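Transketolase (PDB 3L84) belongs to the transketolase family of thiamine diphosphate-binding proteins, with two domains of the thiamine diphosphate-binding clan followed by a C-terminal domain. Local coordinates at residues K527-A532 / A553-S558; A517-E522 / Q573-K578; A129-Q134 / H170-F175; V124-A129 / A402-F407. All coordinates share one frame; numbering follows the deposited sequence. Where two conformers were deposited one is given.

Overall arrangement
The four contacts form two groups about 42 to 52 Å apart, measured between centres. Interactions 1 and 2 lie 7 Å apart in the C-terminal domain and share its mixed sheet: interaction 1 is the buried pairing of two inner strands, held by backbone hydrogen bonds, whereas interaction 2 sets a helix end against strand 518-521, with a leucine core and a salt bridge on its more open side. Interactions 3 and 4, centres 9 Å apart, both use helix 118-137. Interaction 3 ties it, through a partly exposed salt bridge, to a loop of its own domain; interaction 4 is a buried, apolar contact with the pyrimidine-binding domain.

Interaction 1 of 4, residues K527-A532 / A553-S558; sequences KFTLLA and ACNVVS
Phe-528 to Ala-532 and Cys-554 to Ser-558 run side by side as parallel strands, their axes 4.6 Å apart at closest approach and 16° from exact alignment. The backbone bonds follow the parallel pattern, in which Asn-555 and Val-557 each donate and accept. Asn-555 N reaches Phe-528 O and Leu-530 N reaches Asn-555 O, both at 2.9 Å. Farther on, Val-557 N to Leu-530 O is 2.8 Å and almost straight (173°), and Ala-532 N closes on Val-557 O. At the start of the pairing, Ala-553 O takes Lys-527 N at 2.8 Å and, weakly, Phe-528 N. CA-H...O contacts fill the spaces between these bonds, the shortest from Cys-554 CA to Phe-528 O at 3.2 Å.

Apolar contacts differ on the two faces. On one, Thr-529 CG2, anti to its backbone N, meets Val-557 CG2 at 3.6 Å, while Val-557 CG1 touches both CG and CD1 of Leu-531. On the other, Cys-554 SG lies near the plane of the Phe-528 ring at its edge, and Leu-530 CD1 packs on the sulfur at 4.0 Å.

The polar side chains bond elsewhere: although Thr-529 OG1 rests on Asn-555 CB, its hydrogen bond is with Lys-578 O, and Asn-555 spans Ser-523 N and Leu-576 O.

The two strands belong to a right-handed beta-alpha-beta unit whose connecting helix 537-549 packs on Cys-554, Val-556 and Ala-532. Helix 622-629 covers Phe-528 and Leu-530 through Ile-629, and strands 518-521 and 580-584 flank the pair.

Interaction 2 of 4, residues A517-E522 / Q573-K578; sequences AYLLKE and QERLLK
Leu-519 and Leu-576 bring an outer strand of the C-terminal domain's mixed sheet against the last turn of helix 570-576. Strand 518-521 carries a classic beta bulge, with Leu-520 and Lys-521 both facing Val-556. Leu-519, before the bulge, and Glu-522, beyond it, are both directed at the helix.

The tight part is apolar and buried. The two leucines slide past each other in opposite directions, CG of Leu-519 lying 3.9 Å from CG of Leu-576. The two methyls of Leu-576 divide the work: CD1 stays beside Leu-519 CG, whereas CD2 reaches Ala-517, 3.9 Å from its CB and 3.6 Å from its O. Phe-565 of helix 562-566 also packs on Ala-517 and Leu-576.

The looser side is polar and partly exposed. Here Arg-575, its CG anti to the backbone N (chi1 -180°), extends to meet Glu-522 at about a right angle. The grip is a side-on, two-nitrogen salt bridge: NH2 to OE1 of Glu-522 is 2.9 Å, and NE to OE2 of Glu-522 is also 2.9 Å. The NH2 bond is essentially straight (179°), both oxygens use their syn lone pairs, and the carboxylate and guanidinium planes are only 23° apart. Such pairing restrains the rotation of both groups and probably stabilises their charged forms. Arg-575 also makes a cation-pi contact with Phe-510.

A water bridges the two segments here, donating one hydrogen to Glu-522 OE2 at 2.7 Å and the other to Arg-575 O, also at 2.7 Å.

Interaction 3 of 4, residues A129-Q134 / H170-F175; sequences AAKKAQ and HKLDNF
Lys-131 NZ and Asp-173 OD1 stand 2.6 Å apart, a short salt bridge from helix 118-137 to the turn that leads into strand 175-181. That turn begins with a Schellman motif: Lys-171, at positive phi, ends helix 158-169, and Leu-172 then forms the centre of an inverse gamma turn. After this turn Asp-173 and Asn-174 lie beside the lysine.

The ammonium meets OD1 on the syn side of the carboxylate, 24° out of its plane, and the two side chains cross at about a right angle. Lys-131 is bent early, chi2 being -62°, and runs straight from there to NZ. Its methylenes make contacts of their own. CG packs 3.8 Å from Leu-172 CD2, and CE lies 3.9 Å from Asn-174 CG, with both partners lying antiparallel to the lysine chain. The aliphatic part is thus bordered by an apolar and an amide group, and the charge is carried out to the partly exposed Asp-173.

Asn-174 is buried, and its amide is held by the helix backbone: ND2 donates to Ala-127 O, four residues before Lys-131. Its chi1 of 57° places CG between the backbone N and the carbonyl carbon, and ND2 is the amide atom nearest the helix. The same ND2 rests 3.5 Å from Ala-130 CB.

Interaction 4 of 4, residues V124-A129 / A402-F407; sequences VGFAMA and ARYGIF
Tyr-404, near the end of helix 391-404, lays its ring against Ala-129 of helix 118-137. Its CB lies 3.8 Å from Ala-129 CB. CG, placed anti to the backbone N (chi1 -172°), is 3.7 Å from the same methyl, as is CD1, which also approaches Phe-126 CD1 at 4.2 Å. Over the ring centre, 4.2 Å above the plane, stands Ala-129 C, which shows that the helix backbone itself covers this face. Farther out, CE1 comes 3.9 Å from Phe-126 O, and on the other edge CE2 meets Ala-133 CB at 3.6 Å. At the tip OH is hydrogen-bonded with His-144 NE2, beyond the two segments, and Arg-60 makes a cation-pi contact with the ring.

Other side chains flank this core. Phe-126 and Arg-403 lie side by side and point the same way; Arg-403 CB sits at the edge of the Phe-126 ring, 3.8 Å from CE1, while the arginine tip leads away. After the turn at Gly-405, which has positive phi, Phe-407 comes back to the helix: its CE2 reaches Ala-129 O at 3.4 Å and also touches Ala-129 CB. The Phe-407 ring has Ile-406 CG1 over the centre of one face.

No hydrogen bond links the two segments. The polar ends bond outside them, Arg-403 NE to Glu-110 O. Helix 118-137 of the thiamine diphosphate-binding domain and the end of helix 391-404 of the pyrimidine-binding domain, with its following loop, therefore meet here through apolar contacts and ring-to-backbone approaches around a small alanine.

Interaction 1 of 4, residues K527-A532 / A553-S558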
# COMPACT_ATOMS: atom_id res chain seq x y z
N LYS A 527 19.25 -9.94 -37.15
CA LYS A 527 20.23 -10.37 -36.20
C LYS A 527 19.84 -9.98 -34.78
O LYS A 527 20.25 -10.65 -33.83
CB LYS A 527 21.58 -9.71 -36.54
CG LYS A 527 22.14 -10.05 -37.93
CD LYS A 527 22.41 -11.54 -38.06
CE LYS A 527 23.17 -11.88 -39.34
NZ LYS A 527 23.75 -13.26 -39.28
N PHE A 528 19.10 -8.88 -34.66
CA PHE A 528 18.67 -8.37 -33.34
C PHE A 528 17.22 -8.00 -33.41
O PHE A 528 16.76 -7.54 -34.45
CB PHE A 528 19.42 -7.10 -32.96
CG PHE A 528 20.89 -7.27 -32.85
CD1 PHE A 528 21.44 -8.07 -31.86
CD2 PHE A 528 21.74 -6.62 -33.73
CE1 PHE A 528 22.80 -8.23 -31.78
CE2 PHE A 528 23.12 -6.79 -33.65
CZ PHE A 528 23.63 -7.59 -32.66
N THR A 529 16.51 -8.16 -32.29
CA THR A 529 15.18 -7.59 -32.11
C THR A 529 15.23 -6.70 -30.90
O THR A 529 15.66 -7.16 -29.83
CB THR A 529 14.09 -8.68 -31.96
OG1 THR A 529 14.03 -9.46 -33.16
CG2 THR A 529 12.72 -8.06 -31.71
N LEU A 530 14.83 -5.44 -31.05
CA LEU A 530 14.76 -4.49 -29.92
C LEU A 530 13.31 -4.39 -29.53
O LEU A 530 12.48 -4.05 -30.39
CB LEU A 530 15.32 -3.14 -30.34
CG LEU A 530 16.83 -3.08 -30.66
CD1 LEU A 530 17.26 -3.72 -31.96
CD2 LEU A 530 17.25 -1.61 -30.67
N LEU A 531 13.00 -4.74 -28.31
CA LEU A 531 11.65 -4.79 -27.77
C LEU A 531 11.53 -3.73 -26.68
O LEU A 531 12.38 -3.72 -25.76
CB LEU A 531 11.38 -6.19 -27.19
CG LEU A 531 10.01 -6.43 -26.59
CD1 LEU A 531 9.56 -7.87 -26.76
CD2 LEU A 531 9.99 -6.02 -25.15
N ALA A 532 10.51 -2.89 -26.74
CA ALA A 532 10.37 -1.86 -25.74
C ALA A 532 8.91 -1.54 -25.57
O ALA A 532 8.08 -1.89 -26.41
CB ALA A 532 11.13 -0.60 -26.14
N ALA A 553 20.90 -6.17 -39.49
CA ALA A 553 19.45 -6.20 -39.69
C ALA A 553 18.72 -6.31 -38.36
O ALA A 553 19.10 -7.15 -37.53
CB ALA A 553 19.07 -7.37 -40.60
N CYS A 554 17.69 -5.49 -38.16
CA CYS A 554 16.95 -5.44 -36.90
C CYS A 554 15.44 -5.47 -37.05
O CYS A 554 14.89 -4.92 -38.02
CB CYS A 554 17.25 -4.15 -36.18
SG CYS A 554 18.89 -3.94 -35.64
N ASN A 555 14.79 -6.18 -36.14
CA ASN A 555 13.37 -5.98 -35.84
C ASN A 555 13.23 -4.98 -34.70
O ASN A 555 14.08 -4.92 -33.83
CB ASN A 555 12.68 -7.30 -35.44
CG ASN A 555 12.38 -8.22 -36.61
OD1 ASN A 555 12.68 -7.92 -37.78
ND2 ASN A 555 11.70 -9.33 -36.29
N VAL A 556 12.12 -4.23 -34.69
CA VAL A 556 11.74 -3.42 -33.54
C VAL A 556 10.30 -3.77 -33.20
O VAL A 556 9.41 -3.72 -34.06
CB VAL A 556 11.86 -1.92 -33.81
CG1 VAL A 556 11.42 -1.14 -32.57
CG2 VAL A 556 13.31 -1.53 -34.19
N VAL A 557 10.11 -4.13 -31.95
CA VAL A 557 8.84 -4.52 -31.39
C VAL A 557 8.40 -3.52 -30.35
O VAL A 557 9.17 -3.19 -29.43
CB VAL A 557 8.97 -5.91 -30.72
CG1 VAL A 557 7.70 -6.26 -29.89
CG2 VAL A 557 9.25 -7.01 -31.76
N SER A 558 7.17 -3.03 -30.50
CA SER A 558 6.51 -2.26 -29.46
C SER A 558 5.63 -3.20 -28.64
O SER A 558 4.86 -3.98 -29.22
CB SER A 558 5.69 -1.12 -30.04
OG SER A 558 5.06 -0.38 -28.98

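Interaction 2 of 4, residues A517-E522 / Q573-K578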
# COMPACT_ATOMS: atom_id res chain seq x y z
N ALA A 517 2.18 -7.16 -28.13
CA ALA A 517 3.40 -6.68 -28.78
C ALA A 517 3.21 -6.82 -30.27
O ALA A 517 2.48 -7.73 -30.71
CB ALA A 517 4.64 -7.49 -28.33
N TYR A 518 3.83 -5.95 -31.06
CA TYR A 518 3.71 -6.02 -32.53
C TYR A 518 4.97 -5.44 -33.15
O TYR A 518 5.77 -4.76 -32.47
CB TYR A 518 2.44 -5.28 -33.00
CG TYR A 518 2.44 -3.80 -32.75
CD1 TYR A 518 2.80 -2.93 -33.75
CD2 TYR A 518 2.05 -3.26 -31.53
CE1 TYR A 518 2.83 -1.56 -33.54
CE2 TYR A 518 2.06 -1.92 -31.33
CZ TYR A 518 2.42 -1.05 -32.34
OH TYR A 518 2.43 0.31 -32.18
N LEU A 519 5.14 -5.68 -34.44
CA LEU A 519 6.33 -5.18 -35.15
C LEU A 519 6.13 -3.77 -35.69
O LEU A 519 5.16 -3.51 -36.39
CB LEU A 519 6.71 -6.12 -36.31
CG LEU A 519 7.42 -7.41 -35.94
CD1 LEU A 519 7.42 -8.36 -37.11
CD2 LEU A 519 8.86 -7.11 -35.49
N LEU A 520 7.07 -2.87 -35.37
CA LEU A 520 7.19 -1.53 -35.98
C LEU A 520 8.19 -1.55 -37.13
O LEU A 520 8.14 -0.68 -38.01
CB LEU A 520 7.68 -0.48 -34.96
CG LEU A 520 6.67 -0.12 -33.93
CD1 LEU A 520 7.32 0.72 -32.86
CD2 LEU A 520 5.50 0.64 -34.57
N LYS A 521 9.14 -2.47 -37.08
CA LYS A 521 10.19 -2.58 -38.11
C LYS A 521 10.52 -4.03 -38.22
O LYS A 521 10.68 -4.71 -37.19
CB LYS A 521 11.43 -1.75 -37.72
CG LYS A 521 12.56 -1.78 -38.71
CD LYS A 521 13.69 -0.90 -38.17
CE LYS A 521 14.95 -0.94 -38.99
NZ LYS A 521 15.75 0.27 -38.65
N GLU A 522 10.59 -4.53 -39.44
CA GLU A 522 10.88 -5.94 -39.69
C GLU A 522 11.90 -6.03 -40.79
O GLU A 522 11.72 -5.44 -41.85
CB GLU A 522 9.62 -6.70 -40.10
CG GLU A 522 9.79 -8.24 -40.22
CD GLU A 522 8.50 -9.00 -40.43
OE1 GLU A 522 7.54 -8.45 -41.00
OE2 GLU A 522 8.45 -10.19 -40.04
N GLN A 573 4.61 -15.08 -31.79
CA GLN A 573 5.76 -14.66 -31.00
C GLN A 573 7.05 -14.87 -31.78
O GLN A 573 7.94 -14.02 -31.74
CB GLN A 573 5.82 -15.43 -29.66
CG GLN A 573 4.62 -15.13 -28.72
CD GLN A 573 4.65 -15.87 -27.41
OE1 GLN A 573 5.32 -16.87 -27.29
NE2 GLN A 573 3.89 -15.40 -26.42
N GLU A 574 7.14 -15.99 -32.49
CA GLU A 574 8.34 -16.33 -33.24
C GLU A 574 8.58 -15.41 -34.42
O GLU A 574 9.74 -15.19 -34.81
CB GLU A 574 8.29 -17.79 -33.72
CG GLU A 574 8.47 -18.75 -32.58
CD GLU A 574 8.44 -20.20 -32.99
OE1 GLU A 574 8.09 -20.51 -34.16
OE2 GLU A 574 8.75 -21.04 -32.11
N ARG A 575 7.52 -14.90 -35.03
CA ARG A 575 7.69 -13.91 -36.07
C ARG A 575 8.30 -12.63 -35.51
O ARG A 575 9.17 -12.03 -36.13
CB ARG A 575 6.40 -13.60 -36.78
CG ARG A 575 6.61 -12.57 -37.86
CD ARG A 575 5.67 -12.68 -39.01
NE ARG A 575 5.86 -11.54 -39.89
CZ ARG A 575 5.05 -11.21 -40.87
NH1 ARG A 575 3.99 -11.97 -41.13
NH2 ARG A 575 5.28 -10.12 -41.58
N LEU A 576 7.82 -12.19 -34.35
CA LEU A 576 8.35 -10.97 -33.75
C LEU A 576 9.79 -11.09 -33.27
O LEU A 576 10.61 -10.17 -33.49
CB LEU A 576 7.51 -10.53 -32.56
CG LEU A 576 6.31 -9.62 -32.89
CD1 LEU A 576 5.39 -10.18 -33.98
CD2 LEU A 576 5.54 -9.32 -31.61
N LEU A 577 10.09 -12.19 -32.59
CA LEU A 577 11.28 -12.31 -31.77
C LEU A 577 12.39 -13.03 -32.53
O LEU A 577 12.63 -14.24 -32.35
CB LEU A 577 10.95 -13.00 -30.44
CG LEU A 577 9.84 -12.31 -29.59
CD1 LEU A 577 9.48 -13.17 -28.37
CD2 LEU A 577 10.24 -10.89 -29.19
N LYS A 578 13.10 -12.26 -33.32
CA LYS A 578 14.14 -12.80 -34.19
C LYS A 578 15.55 -12.50 -33.68
O LYS A 578 15.80 -11.43 -33.11
CB LYS A 578 14.01 -12.19 -35.58
CG LYS A 578 12.75 -12.57 -36.31
CD LYS A 578 12.67 -14.03 -36.59
CE LYS A 578 11.52 -14.36 -37.54
NZ LYS A 578 11.42 -15.80 -37.67
O HOH W 1 10.33 -11.14 -38.43

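Interaction 3 of 4, residues A129-Q134 / H170-F175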
# COMPACT_ATOMS: atom_id res chain seq x y z
N ALA A 129 -21.78 6.15 -4.68
CA ALA A 129 -22.36 5.66 -5.94
C ALA A 129 -23.88 5.82 -5.93
O ALA A 129 -24.45 6.30 -6.88
CB ALA A 129 -21.97 4.21 -6.21
N ALA A 130 -24.51 5.52 -4.81
CA ALA A 130 -25.94 5.66 -4.68
C ALA A 130 -26.34 7.14 -4.76
O ALA A 130 -27.34 7.48 -5.39
CB ALA A 130 -26.40 5.08 -3.35
N LYS A 131 -25.58 8.03 -4.12
CA LYS A 131 -25.86 9.45 -4.29
C LYS A 131 -25.76 9.91 -5.74
O LYS A 131 -26.60 10.72 -6.20
CB LYS A 131 -24.97 10.31 -3.39
CG LYS A 131 -25.31 10.21 -1.91
CD LYS A 131 -26.70 10.66 -1.53
CE LYS A 131 -26.91 10.68 -0.01
NZ LYS A 131 -28.22 11.26 0.36
N LYS A 132 -24.76 9.41 -6.48
CA LYS A 132 -24.67 9.76 -7.88
C LYS A 132 -25.80 9.14 -8.69
O LYS A 132 -26.38 9.80 -9.58
CB LYS A 132 -23.31 9.36 -8.46
CG LYS A 132 -23.11 9.79 -9.92
CD LYS A 132 -23.22 11.32 -10.09
CE LYS A 132 -23.11 11.77 -11.54
NZ LYS A 132 -23.32 13.24 -11.69
N ALA A 133 -26.17 7.91 -8.37
CA ALA A 133 -27.30 7.27 -9.03
C ALA A 133 -28.59 8.08 -8.79
O ALA A 133 -29.42 8.22 -9.70
CB ALA A 133 -27.47 5.82 -8.54
N GLN A 134 -28.76 8.60 -7.58
CA GLN A 134 -29.92 9.44 -7.22
C GLN A 134 -29.89 10.74 -8.05
O GLN A 134 -30.92 11.21 -8.54
CB GLN A 134 -29.89 9.76 -5.72
CG GLN A 134 -31.16 10.35 -5.13
CD GLN A 134 -30.98 10.81 -3.70
OE1 GLN A 134 -30.23 10.22 -2.93
NE2 GLN A 134 -31.67 11.87 -3.34
N HIS A 170 -19.30 14.38 2.20
CA HIS A 170 -20.38 14.23 1.24
C HIS A 170 -21.73 13.98 1.86
O HIS A 170 -22.69 13.72 1.12
CB HIS A 170 -19.99 13.21 0.17
CG HIS A 170 -18.90 13.71 -0.71
ND1 HIS A 170 -19.14 14.64 -1.69
CD2 HIS A 170 -17.57 13.51 -0.69
CE1 HIS A 170 -17.99 14.96 -2.27
NE2 HIS A 170 -17.03 14.27 -1.69
N LYS A 171 -21.80 14.08 3.18
CA LYS A 171 -23.08 14.02 3.90
C LYS A 171 -23.83 12.78 3.47
O LYS A 171 -24.99 12.81 3.03
CB LYS A 171 -23.89 15.29 3.64
CG LYS A 171 -23.21 16.55 4.14
CD LYS A 171 -24.07 17.79 3.85
CE LYS A 171 -23.63 19.03 4.66
NZ LYS A 171 -22.18 19.21 4.82
N LEU A 172 -23.16 11.64 3.62
CA LEU A 172 -23.73 10.36 3.18
C LEU A 172 -24.72 9.81 4.21
O LEU A 172 -24.42 8.86 4.97
CB LEU A 172 -22.64 9.35 2.89
CG LEU A 172 -21.64 9.75 1.80
CD1 LEU A 172 -20.60 8.64 1.55
CD2 LEU A 172 -22.35 10.11 0.47
N ASP A 173 -25.93 10.36 4.17
CA ASP A 173 -27.00 10.01 5.08
C ASP A 173 -27.80 8.78 4.65
O ASP A 173 -28.92 8.53 5.09
CB ASP A 173 -27.93 11.22 5.29
CG ASP A 173 -28.60 11.67 4.00
OD1 ASP A 173 -28.49 11.01 2.95
OD2 ASP A 173 -29.34 12.69 4.06
N ASN A 174 -27.17 8.02 3.77
CA ASN A 174 -27.58 6.68 3.38
C ASN A 174 -26.67 5.59 3.91
O ASN A 174 -26.90 4.41 3.64
CB ASN A 174 -27.71 6.60 1.85
CG ASN A 174 -26.43 6.97 1.10
OD1 ASN A 174 -25.46 7.44 1.68
ND2 ASN A 174 -26.46 6.78 -0.24
N PHE A 175 -25.67 5.97 4.69
CA PHE A 175 -24.62 5.05 5.15
C PHE A 175 -24.74 4.79 6.64
O PHE A 175 -24.71 5.73 7.45
CB PHE A 175 -23.25 5.67 4.84
CG PHE A 175 -22.05 4.89 5.30
CD1 PHE A 175 -21.97 3.52 5.11
CD2 PHE A 175 -21.02 5.51 5.94
CE1 PHE A 175 -20.84 2.80 5.51
CE2 PHE A 175 -19.89 4.81 6.33
CZ PHE A 175 -19.80 3.46 6.11

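Interaction 4 of 4, residues V124-A129 / A402-F407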
# COMPACT_ATOMS: atom_id res chain seq x y z
N VAL A 124 -18.54 3.04 1.93
CA VAL A 124 -18.57 4.47 1.61
C VAL A 124 -18.73 4.66 0.12
O VAL A 124 -19.49 5.51 -0.35
CB VAL A 124 -17.33 5.18 2.16
CG1 VAL A 124 -17.19 6.60 1.56
CG2 VAL A 124 -17.36 5.21 3.69
N GLY A 125 -18.01 3.84 -0.68
CA GLY A 125 -18.16 3.94 -2.10
C GLY A 125 -19.56 3.59 -2.63
O GLY A 125 -20.06 4.26 -3.52
N PHE A 126 -20.17 2.55 -2.08
CA PHE A 126 -21.56 2.25 -2.46
C PHE A 126 -22.49 3.41 -2.11
O PHE A 126 -23.41 3.66 -2.86
CB PHE A 126 -22.05 0.97 -1.77
CG PHE A 126 -21.55 -0.31 -2.38
CD1 PHE A 126 -21.69 -0.59 -3.71
CD2 PHE A 126 -20.96 -1.27 -1.57
CE1 PHE A 126 -21.23 -1.81 -4.28
CE2 PHE A 126 -20.48 -2.47 -2.13
CZ PHE A 126 -20.64 -2.74 -3.47
N ALA A 127 -22.24 4.10 -1.00
CA ALA A 127 -23.06 5.22 -0.57
C ALA A 127 -22.84 6.44 -1.52
O ALA A 127 -23.81 7.11 -1.90
CB ALA A 127 -22.78 5.56 0.87
N MSE A 128 -21.59 6.67 -1.93
CA MSE A 128 -21.33 7.74 -2.91
C MSE A 128 -21.95 7.40 -4.25
O MSE A 128 -22.53 8.25 -4.94
CB MSE A 128 -19.84 7.94 -3.08
CG MSE A 128 -19.16 8.56 -1.86
SE MSE A 128 -17.30 8.98 -2.02
CE MSE A 128 -17.44 10.44 -3.28
N ALA A 129 -21.78 6.15 -4.68
CA ALA A 129 -22.36 5.66 -5.94
C ALA A 129 -23.88 5.82 -5.93
O ALA A 129 -24.45 6.30 -6.88
CB ALA A 129 -21.97 4.21 -6.21
N ALA A 402 -17.77 0.39 -9.32
CA ALA A 402 -17.79 -0.61 -10.38
C ALA A 402 -18.78 -1.75 -10.12
O ALA A 402 -19.26 -2.37 -11.08
CB ALA A 402 -16.36 -1.17 -10.58
N ARG A 403 -19.08 -2.02 -8.86
CA ARG A 403 -20.05 -3.03 -8.48
C ARG A 403 -21.45 -2.49 -8.36
O ARG A 403 -22.39 -3.30 -8.30
CB ARG A 403 -19.64 -3.71 -7.14
CG ARG A 403 -18.45 -4.63 -7.27
CD ARG A 403 -18.82 -5.92 -7.96
NE ARG A 403 -19.75 -6.72 -7.18
CZ ARG A 403 -20.56 -7.68 -7.63
NH1 ARG A 403 -20.65 -7.95 -8.93
NH2 ARG A 403 -21.30 -8.35 -6.76
N TYR A 404 -21.65 -1.17 -8.36
CA TYR A 404 -22.98 -0.64 -8.05
C TYR A 404 -24.04 -1.06 -9.05
O TYR A 404 -25.15 -1.41 -8.67
CB TYR A 404 -22.91 0.90 -7.91
CG TYR A 404 -24.19 1.50 -7.41
CD1 TYR A 404 -24.47 1.53 -6.07
CD2 TYR A 404 -25.15 1.97 -8.28
CE1 TYR A 404 -25.64 2.00 -5.61
CE2 TYR A 404 -26.33 2.46 -7.84
CZ TYR A 404 -26.59 2.49 -6.47
OH TYR A 404 -27.81 2.97 -6.02
N GLY A 405 -23.73 -0.96 -10.34
CA GLY A 405 -24.57 -1.49 -11.39
C GLY A 405 -24.59 -0.65 -12.66
O GLY A 405 -25.01 -1.15 -13.69
N ILE A 406 -24.24 0.62 -12.58
CA ILE A 406 -24.40 1.56 -13.69
C ILE A 406 -23.15 2.42 -13.99
O ILE A 406 -23.23 3.29 -14.91
CB ILE A 406 -25.61 2.49 -13.46
CG1 ILE A 406 -25.47 3.26 -12.14
CG2 ILE A 406 -26.92 1.69 -13.56
CD1 ILE A 406 -26.45 4.46 -12.00
N PHE A 407 -22.03 2.19 -13.32
CA PHE A 407 -20.86 3.07 -13.43
C PHE A 407 -19.63 2.38 -13.96
O PHE A 407 -19.42 1.17 -13.78
CB PHE A 407 -20.52 3.70 -12.08
CG PHE A 407 -21.61 4.55 -11.50
CD1 PHE A 407 -22.02 5.70 -12.14
CD2 PHE A 407 -22.26 4.17 -10.35
CE1 PHE A 407 -23.03 6.48 -11.62
CE2 PHE A 407 -23.28 4.95 -9.80
CZ PHE A 407 -23.66 6.11 -10.49